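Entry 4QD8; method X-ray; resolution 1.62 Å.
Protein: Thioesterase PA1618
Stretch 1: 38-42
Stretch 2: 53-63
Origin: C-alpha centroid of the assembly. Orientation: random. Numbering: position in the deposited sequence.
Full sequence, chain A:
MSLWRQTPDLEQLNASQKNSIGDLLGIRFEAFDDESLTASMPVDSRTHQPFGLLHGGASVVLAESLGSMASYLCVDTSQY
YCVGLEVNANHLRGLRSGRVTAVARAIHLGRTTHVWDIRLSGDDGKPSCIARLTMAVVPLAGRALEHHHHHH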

# COMPACT_ATOMS: atom_id res chain seq x y z
N THR A 38 -1.36 21.01 -8.84
CA THR A 38 0.01 21.04 -8.30
C THR A 38 0.06 21.87 -7.01
O THR A 38 -0.53 22.94 -6.94
CB THR A 38 0.99 21.63 -9.34
OG1 THR A 38 1.01 20.82 -10.52
CG2 THR A 38 2.41 21.73 -8.77
N ALA A 39 0.76 21.35 -5.99
CA ALA A 39 0.98 22.08 -4.74
C ALA A 39 2.39 21.81 -4.27
O ALA A 39 2.95 20.76 -4.57
CB ALA A 39 -0.01 21.63 -3.66
N SER A 40 2.96 22.74 -3.51
CA SER A 40 4.31 22.58 -2.98
C SER A 40 4.33 22.87 -1.49
O SER A 40 3.36 23.41 -0.94
CB SER A 40 5.29 23.49 -3.70
OG SER A 40 5.05 24.84 -3.35
N MET A 41 5.42 22.49 -0.83
CA MET A 41 5.53 22.61 0.61
C MET A 41 6.98 22.85 0.94
O MET A 41 7.85 22.26 0.32
CB MET A 41 5.07 21.31 1.26
CG MET A 41 4.96 21.33 2.78
SD MET A 41 4.35 19.75 3.42
CE MET A 41 5.62 18.65 2.83
N PRO A 42 7.26 23.73 1.92
CA PRO A 42 8.66 23.94 2.32
C PRO A 42 9.27 22.73 3.01
O PRO A 42 8.56 21.98 3.70
CB PRO A 42 8.57 25.10 3.32
CG PRO A 42 7.15 25.03 3.84
CD PRO A 42 6.34 24.62 2.64
N LEU A 53 15.88 15.64 7.72
CA LEU A 53 15.33 15.26 6.41
C LEU A 53 13.84 15.56 6.42
O LEU A 53 13.21 15.55 7.48
CB LEU A 53 15.49 13.76 6.17
CG LEU A 53 16.88 13.15 6.04
CD1 LEU A 53 16.78 11.63 6.08
CD2 LEU A 53 17.47 13.60 4.73
N LEU A 54 13.26 15.80 5.25
CA LEU A 54 11.81 15.89 5.16
C LEU A 54 11.17 14.62 5.74
O LEU A 54 11.50 13.51 5.35
CB LEU A 54 11.41 16.08 3.68
CG LEU A 54 9.92 16.03 3.38
CD1 LEU A 54 9.21 17.16 4.13
CD2 LEU A 54 9.74 16.14 1.88
N HIS A 55 10.26 14.80 6.70
CA HIS A 55 9.54 13.69 7.34
C HIS A 55 8.67 13.01 6.29
O HIS A 55 7.96 13.68 5.56
CB HIS A 55 8.66 14.28 8.47
CG HIS A 55 8.07 13.28 9.42
ND1 HIS A 55 7.19 12.28 9.04
CD2 HIS A 55 8.17 13.19 10.77
CE1 HIS A 55 6.80 11.61 10.10
NE2 HIS A 55 7.37 12.14 11.17
N GLY A 56 8.75 11.68 6.21
CA GLY A 56 7.99 10.95 5.20
C GLY A 56 6.50 11.15 5.36
O GLY A 56 5.75 11.15 4.39
N GLY A 57 6.06 11.33 6.60
CA GLY A 57 4.65 11.65 6.82
C GLY A 57 4.26 13.01 6.27
O GLY A 57 3.13 13.21 5.82
N ALA A 58 5.18 13.97 6.31
CA ALA A 58 4.91 15.29 5.75
C ALA A 58 4.69 15.19 4.24
O ALA A 58 3.83 15.90 3.68
CB ALA A 58 6.03 16.27 6.10
N SER A 59 5.45 14.33 3.57
CA SER A 59 5.22 14.08 2.15
C SER A 59 3.80 13.57 1.94
O SER A 59 3.14 13.96 0.98
CB SER A 59 6.20 13.05 1.58
OG SER A 59 7.47 13.64 1.38
N VAL A 60 3.34 12.73 2.86
CA VAL A 60 2.00 12.17 2.75
C VAL A 60 0.93 13.24 3.05
O VAL A 60 -0.11 13.28 2.38
CB VAL A 60 1.83 10.88 3.57
CG1 VAL A 60 0.39 10.34 3.45
CG2 VAL A 60 2.82 9.81 3.08
N VAL A 61 1.18 14.14 4.00
CA VAL A 61 0.25 15.26 4.23
C VAL A 61 0.08 16.06 2.94
O VAL A 61 -1.04 16.40 2.54
CB VAL A 61 0.72 16.22 5.35
CG1 VAL A 61 -0.25 17.42 5.45
CG2 VAL A 61 0.79 15.51 6.68
N LEU A 62 1.19 16.39 2.28
CA LEU A 62 1.12 17.11 1.02
C LEU A 62 0.30 16.33 -0.01
O LEU A 62 -0.61 16.87 -0.64
CB LEU A 62 2.51 17.40 0.49
CG LEU A 62 2.57 18.12 -0.86
CD1 LEU A 62 1.75 19.41 -0.83
CD2 LEU A 62 4.04 18.40 -1.22
N ALA A 63 0.59 15.04 -0.14
CA ALA A 63 -0.09 14.21 -1.13
C ALA A 63 -1.58 14.13 -0.85
O ALA A 63 -2.41 14.27 -1.76
CB ALA A 63 0.51 12.81 -1.17

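A strand, residues 38-42, lies against a helix that begins at Gly56 and runs through Ala63 and beyond. Their axes come within 9.2 Å of each other, and their N-to-C directions differ by 149°, so the two elements run roughly antiparallel with a marked skew. The nearest backbone approach pairs Met41 with Leu62, whose CA atoms lie 7.1 Å apart. That spacing leaves room for a layer of side chains, and no hydrogen bond crosses the interface.

The helix holds its own backbone with the repeating pattern of i to i+4 bonds, such as Val61 N to Gly57 O at 2.8 Å and Leu62 N to Ala58 O at 3.0 Å. The first turn needs extra help, because its amides have no preceding turn to supply acceptors. His55, at the N-cap position, provides it: its side-chain ND1 accepts from Gly57 N at 2.9 Å, while its own carbonyl O takes Ser59 N at 3.3 Å and, weakly, Ala58 N at 2.9 Å. At Gly57 an ideal CB would be crowded by His55 ND1, 3.0 Å away, so the lack of a side chain leaves room for the cap. The ring's other nitrogen, NE2, is hydrogen-bonded elsewhere in the structure.

The strand follows the familiar alternating rule. Ala39 and Met41 point their CB atoms toward the helix, while Ser40 between them points away and places its OG in a hydrogen bond elsewhere in the structure. The polar group is thus kept out of an apolar seam. On the helix, Ala58 and Leu62, four residues apart and so nearly one above the other along the same face, point toward the strand; Ser59 and Val60 point away.

Leu62 and Met41 contribute most of the buried surface. Leu62, with chi1 t and chi2 p, brings both its methyls to the inward-pointing residues of the strand. Leu62 CD1 lies between the two, 4.0 Å from Ala39 CB and 4.4 Å from Met41 CB, whereas Leu62 CD2 approaches Met41 CB at 4.0 Å.

Met41 extends through two t torsions and then turns at chi3, which is p, bringing its terminal methyl to the start of the helix. There Met41 CE lies 4.1 Å from Ala58 CB and 4.1 Å from Leu54 CD1, so this one methyl touches both the first helical turn and the loop before it. Met41 CE also comes within 3.4 Å of Ala58 O, a close van der Waals approach to a carbonyl already accepting from Leu62 N.

The design lesson is one of complementary sizes. A long methionine reaches across to the first turn of the helix, a branched leucine fills the gap between the backbones, and alanine methyls on both elements join the contact. The side-chain pairings are all apolar, and none of the contacts across the interface is a hydrogen bond, leaving directional bonding to the capped helix and to partners elsewhere.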